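Local coordinates for large adhesion protein (Lap) involved in biofilm formation (Marinobacter hydrocarbonoclasticus, PDB 6XI3) that probably extends a bacterial biofilm adhesin away from the cell surface through tandem Ig-like beta-sandwich repeats with calcium ions at their junctions, at residues 355-360 with 383-388. Residues are numbered along the deposited sequence; the frame is centred on the assembly and turned at random.
Sequences TDSTGN and SLVDGD. With NA (sodium ion), chain H; CA (calcium ion), chain C.
The carboxylate of D356 reaches from a beta hairpin to the backbone N of V385, joining the type I turn D356-G359 to the 383-388 loop at the C-terminal end of the last Ig-like beta-sandwich domain. That turn links strands 349-356 and 361-367; the loop runs into strand 387-396, the other antiparallel neighbour of 349-356. With CG between its own backbone N and carbonyl carbon (chi1 75°), D356 puts OD1 over its own turn and OD2 toward the loop. OD1 serves the turn: T358 N donates to D356 OD1 at 3.1 Å, an Asx turn, and N360 N donates to D356 OD1 at 2.8 Å, the two coming from opposite faces of the carboxylate plane. OD2 joins the two segments. ND2 of N360 meets the syn lone pair of D356 OD2 at 2.8 Å, nearly in the plane of the N360 amide, while V385 N donates from the anti side at 2.9 Å, somewhat bent at 146°. Four donors thus fix the rotation of this buried carboxylate and probably favour its charged form.

Apolar groups pack around it. L384 crosses D356 obliquely, its CB lying against D356 CB and its CD2 touching CB of N360; beyond, it reaches V362 and L411 on the two outermost strands of the sheet. V385 meets T358 tip to tip, CG2 to CG2 at 3.7 Å, near the surface.

A sodium ion bridges the segments beside this network, held by OG of S357 and by the carbonyl oxygens of V385 and D388. D386 instead points away from the hairpin: OD1 accepts from A413 N, and OD2 binds a calcium ion at 2.5 Å together with D412, the carbonyl O of T414 and a water 2.3 Å from the calcium.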
loop_
_atom_site.group_PDB
_atom_site.type_symbol
_atom_site.label_atom_id
_atom_site.label_comp_id
_atom_site.label_asym_id
_atom_site.label_seq_id
_atom_site.Cartn_x
_atom_site.Cartn_y
_atom_site.Cartn_z
ATOM N N THR A 355 -28.444 41.623 -46.709
ATOM C CA THR A 355 -29.864 41.614 -47.101
ATOM C C THR A 355 -30.223 43.008 -47.625
ATOM O O THR A 355 -29.915 43.984 -46.964
ATOM C CB THR A 355 -30.714 41.143 -45.918
ATOM O OG1 THR A 355 -30.080 39.925 -45.510
ATOM C CG2 THR A 355 -32.183 40.960 -46.265
ATOM N N ASP A 356 -30.861 43.072 -48.785
ATOM C CA ASP A 356 -31.366 44.342 -49.362
ATOM C C ASP A 356 -32.816 44.586 -48.898
ATOM O O ASP A 356 -33.341 43.780 -48.107
ATOM C CB ASP A 356 -31.176 44.277 -50.873
ATOM C CG ASP A 356 -32.161 43.393 -51.604
ATOM O OD1 ASP A 356 -33.123 42.883 -50.949
ATOM O OD2 ASP A 356 -31.982 43.251 -52.830
ATOM N N SER A 357 -33.441 45.674 -49.363
ATOM C CA SER A 357 -34.726 46.203 -48.836
ATOM C C SER A 357 -35.904 45.344 -49.313
ATOM O O SER A 357 -37.018 45.575 -48.811
ATOM C CB SER A 357 -34.941 47.656 -49.206
ATOM O OG SER A 357 -34.699 47.863 -50.584
ATOM N N THR A 358 -35.701 44.409 -50.243
ATOM C CA THR A 358 -36.795 43.530 -50.742
ATOM C C THR A 358 -36.555 42.075 -50.313
ATOM O O THR A 358 -37.304 41.204 -50.784
ATOM C CB THR A 358 -37.012 43.726 -52.249
ATOM O OG1 THR A 358 -36.019 43.032 -53.005
ATOM C CG2 THR A 358 -37.002 45.190 -52.646
ATOM N N GLY A 359 -35.562 41.809 -49.454
ATOM C CA GLY A 359 -35.276 40.459 -48.917
ATOM C C GLY A 359 -34.299 39.614 -49.738
ATOM O O GLY A 359 -34.119 38.463 -49.360
ATOM N N ASN A 360 -33.667 40.113 -50.807
ATOM C CA ASN A 360 -32.608 39.345 -51.525
ATOM C C ASN A 360 -31.382 39.222 -50.609
ATOM O O ASN A 360 -31.204 40.085 -49.743
ATOM C CB ASN A 360 -32.192 40.004 -52.832
ATOM C CG ASN A 360 -33.350 40.172 -53.780
ATOM O OD1 ASN A 360 -34.073 39.210 -54.035
ATOM N ND2 ASN A 360 -33.507 41.365 -54.325
ATOM N N SER A 383 -26.587 41.486 -57.284
ATOM C CA SER A 383 -27.916 40.828 -57.183
ATOM C C SER A 383 -28.850 41.596 -56.242
ATOM O O SER A 383 -30.030 41.238 -56.197
ATOM C CB SER A 383 -27.792 39.375 -56.730
ATOM O OG SER A 383 -27.362 39.298 -55.377
ATOM N N LEU A 384 -28.360 42.570 -55.467
ATOM C CA LEU A 384 -29.221 43.329 -54.519
ATOM C C LEU A 384 -29.780 44.561 -55.232
ATOM O O LEU A 384 -29.180 44.980 -56.231
ATOM C CB LEU A 384 -28.401 43.725 -53.292
ATOM C CG LEU A 384 -27.764 42.550 -52.543
ATOM C CD1 LEU A 384 -27.144 42.992 -51.216
ATOM C CD2 LEU A 384 -28.797 41.453 -52.302
ATOM N N VAL A 385 -30.815 45.172 -54.667
ATOM C CA VAL A 385 -31.487 46.357 -55.272
ATOM C C VAL A 385 -31.184 47.583 -54.412
ATOM O O VAL A 385 -30.881 47.437 -53.206
ATOM C CB VAL A 385 -33.001 46.150 -55.461
ATOM C CG1 VAL A 385 -33.282 44.956 -56.351
ATOM C CG2 VAL A 385 -33.750 46.046 -54.140
ATOM N N ASP A 386 -31.298 48.761 -55.015
ATOM C CA ASP A 386 -31.044 50.036 -54.305
ATOM C C ASP A 386 -31.937 50.139 -53.072
ATOM O O ASP A 386 -33.056 49.604 -53.093
ATOM C CB ASP A 386 -31.214 51.213 -55.260
ATOM C CG ASP A 386 -30.041 51.345 -56.211
ATOM O OD1 ASP A 386 -29.110 50.463 -56.194
ATOM O OD2 ASP A 386 -30.045 52.343 -56.924
ATOM N N GLY A 387 -31.428 50.836 -52.062
ATOM C CA GLY A 387 -32.078 51.101 -50.775
ATOM C C GLY A 387 -31.227 50.547 -49.642
ATOM O O GLY A 387 -30.006 50.333 -49.858
ATOM N N ASP A 388 -31.848 50.280 -48.494
ATOM C CA ASP A 388 -31.146 49.864 -47.256
ATOM C C ASP A 388 -30.397 48.556 -47.523
ATOM O O ASP A 388 -30.870 47.717 -48.330
ATOM C CB ASP A 388 -32.107 49.733 -46.066
ATOM C CG ASP A 388 -32.532 51.071 -45.470
ATOM O OD1 ASP A 388 -31.871 52.105 -45.781
ATOM O OD2 ASP A 388 -33.522 51.079 -44.691
HETATM NA NA NA H . -32.011 47.699 -50.877
HETATM CA CA CA C . -30.683 54.711 -56.955
HETATM O O HOH W 1 -31.599 54.716 -54.846
#